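Baccell_00875 (Bacteroides cellulosilyticus DSM 14838, PDB 5NO8) is a polysaccharide lyase that probably cleaves at glucuronic acid to remove the L-rhamnose caps of complex arabinogalactan proteins. Local coordinates at residues 518-523 / 553-558. Sequence-based numbering, arbitrary orientation.
Sequences DFIKTG and AQLYLE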
loop_
_atom_site.group_PDB
_atom_site.type_symbol
_atom_site.label_atom_id
_atom_site.label_comp_id
_atom_site.label_asym_id
_atom_site.label_seq_id
_atom_site.Cartn_x
_atom_site.Cartn_y
_atom_site.Cartn_z
ATOM N N ASP A 518 21.174 18.168 17.370
ATOM C CA ASP A 518 21.064 17.782 15.952
ATOM C C ASP A 518 19.620 17.412 15.577
ATOM O O ASP A 518 19.110 17.854 14.538
ATOM C CB ASP A 518 21.991 16.616 15.599
ATOM C CG ASP A 518 23.462 17.018 15.499
ATOM O OD1 ASP A 518 23.775 18.222 15.402
ATOM O OD2 ASP A 518 24.312 16.106 15.488
ATOM N N PHE A 519 18.966 16.627 16.422
ATOM C CA PHE A 519 17.565 16.281 16.178
ATOM C C PHE A 519 16.662 17.515 16.231
ATOM O O PHE A 519 15.738 17.638 15.421
ATOM C CB PHE A 519 17.044 15.219 17.158
ATOM C CG PHE A 519 17.661 13.854 16.993
ATOM C CD1 PHE A 519 18.055 13.360 15.757
ATOM C CD2 PHE A 519 17.816 13.033 18.107
ATOM C CE1 PHE A 519 18.611 12.091 15.632
ATOM C CE2 PHE A 519 18.350 11.764 17.983
ATOM C CZ PHE A 519 18.747 11.293 16.749
ATOM N N ILE A 520 16.906 18.423 17.170
ATOM C CA ILE A 520 16.136 19.685 17.222
ATOM C C ILE A 520 16.249 20.484 15.903
ATOM O O ILE A 520 15.249 21.009 15.401
ATOM C CB ILE A 520 16.520 20.529 18.476
ATOM C CG1 ILE A 520 15.942 19.873 19.735
ATOM C CG2 ILE A 520 16.024 21.974 18.380
ATOM C CD1 ILE A 520 16.569 20.337 21.041
ATOM N N LYS A 521 17.447 20.554 15.340
ATOM C CA LYS A 521 17.675 21.203 14.034
ATOM C C LYS A 521 16.829 20.567 12.944
ATOM O O LYS A 521 16.158 21.267 12.188
ATOM C CB LYS A 521 19.147 21.116 13.632
ATOM N N THR A 522 16.849 19.234 12.885
ATOM C CA THR A 522 16.041 18.506 11.916
ATOM C C THR A 522 14.553 18.781 12.129
ATOM O O THR A 522 13.821 19.023 11.170
ATOM C CB THR A 522 16.346 16.986 11.939
ATOM O OG1 THR A 522 17.661 16.749 11.420
ATOM C CG2 THR A 522 15.334 16.207 11.084
ATOM N N GLY A 523 14.101 18.703 13.376
ATOM C CA GLY A 523 12.738 19.036 13.731
ATOM C C GLY A 523 12.295 20.414 13.253
ATOM O O GLY A 523 11.191 20.578 12.725
ATOM N N ALA A 553 7.138 12.980 16.181
ATOM C CA ALA A 553 6.459 12.441 17.348
ATOM C C ALA A 553 7.466 11.965 18.406
ATOM O O ALA A 553 7.278 12.196 19.607
ATOM C CB ALA A 553 5.521 11.316 16.957
ATOM N N GLN A 554 8.512 11.296 17.950
ATOM C CA GLN A 554 9.616 10.903 18.830
ATOM C C GLN A 554 10.313 12.133 19.424
ATOM O O GLN A 554 10.652 12.146 20.614
ATOM C CB GLN A 554 10.645 10.068 18.107
ATOM C CG GLN A 554 10.192 8.671 17.724
ATOM C CD GLN A 554 11.252 7.963 16.938
ATOM O OE1 GLN A 554 11.200 7.911 15.701
ATOM N NE2 GLN A 554 12.250 7.461 17.620
ATOM N N LEU A 555 10.534 13.158 18.606
ATOM C CA LEU A 555 11.166 14.386 19.111
ATOM C C LEU A 555 10.284 15.042 20.170
ATOM O O LEU A 555 10.792 15.491 21.197
ATOM C CB LEU A 555 11.493 15.351 17.971
ATOM C CG LEU A 555 12.358 16.572 18.342
ATOM C CD1 LEU A 555 13.655 16.109 18.994
ATOM C CD2 LEU A 555 12.689 17.406 17.103
ATOM N N TYR A 556 8.968 15.030 19.980
ATOM C CA TYR A 556 8.064 15.486 21.021
ATOM C C TYR A 556 8.202 14.664 22.311
ATOM O O TYR A 556 8.227 15.229 23.411
ATOM C CB TYR A 556 6.602 15.469 20.572
ATOM C CG TYR A 556 5.667 15.816 21.695
ATOM C CD1 TYR A 556 5.555 17.138 22.141
ATOM C CD2 TYR A 556 4.943 14.832 22.367
ATOM C CE1 TYR A 556 4.717 17.465 23.186
ATOM C CE2 TYR A 556 4.122 15.159 23.432
ATOM C CZ TYR A 556 4.021 16.478 23.828
ATOM O OH TYR A 556 3.189 16.806 24.854
ATOM N N LEU A 557 8.238 13.334 22.179
ATOM C CA LEU A 557 8.292 12.481 23.356
ATOM C C LEU A 557 9.600 12.669 24.132
ATOM O O LEU A 557 9.617 12.477 25.341
ATOM C CB LEU A 557 8.082 11.008 22.986
ATOM C CG LEU A 557 6.655 10.666 22.504
ATOM C CD1 LEU A 557 6.594 9.297 21.816
ATOM C CD2 LEU A 557 5.651 10.720 23.640
ATOM N N GLU A 558 10.669 13.061 23.442
ATOM C CA GLU A 558 11.952 13.347 24.084
ATOM C C GLU A 558 12.095 14.773 24.639
ATOM O O GLU A 558 12.830 14.975 25.604
ATOM C CB GLU A 558 13.102 13.068 23.102
ATOM C CG GLU A 558 13.218 11.604 22.681
ATOM C CD GLU A 558 13.537 10.675 23.842
ATOM O OE1 GLU A 558 14.502 10.957 24.589
ATOM O OE2 GLU A 558 12.813 9.674 24.011
#
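Helix 509-529, which carries F519 and G523, packs against helix 542-559, which carries L555. The short axes of 518-523 and 553-558 come within 10.6 Å. They run closer to antiparallel than parallel, at an angle of 131°. L555 CA lies 7.3 Å from both F519 CA and G523 CA, facing one turn of the other helix.

One side chain spans the gap. L555 has CG anti to its backbone N (chi1 -171°), which extends the branch toward helix 509-529 and brings both methyls to it. L555 CD2 goes to the backbone, 3.5 Å from F519 O. L555 CD2 is also 3.7 Å from G523 CA. F519 O already accepts the backbone bond from G523 N, at 2.8 Å. G523 has no side chain, and L555 packs directly on its CA. The other methyl turns to side chains. L555 CD1 meets F519 CB at 4.0 Å. More loosely, L555 CD1 lies 4.5 Å from I520 CG1. The F519 ring leads away from L555 and packs on L478 and F482 of helix 469-485.

Y564 of helix 562-576 touches both I520 and L555. Helices 509-529 and 542-559 follow one another in the helical part of the chain, joined by a connection without helix or strand. The chemistry is methyl against methylene and main chain, which implies cohesion by close fit and burial of L555, without polar pairing between the two segments.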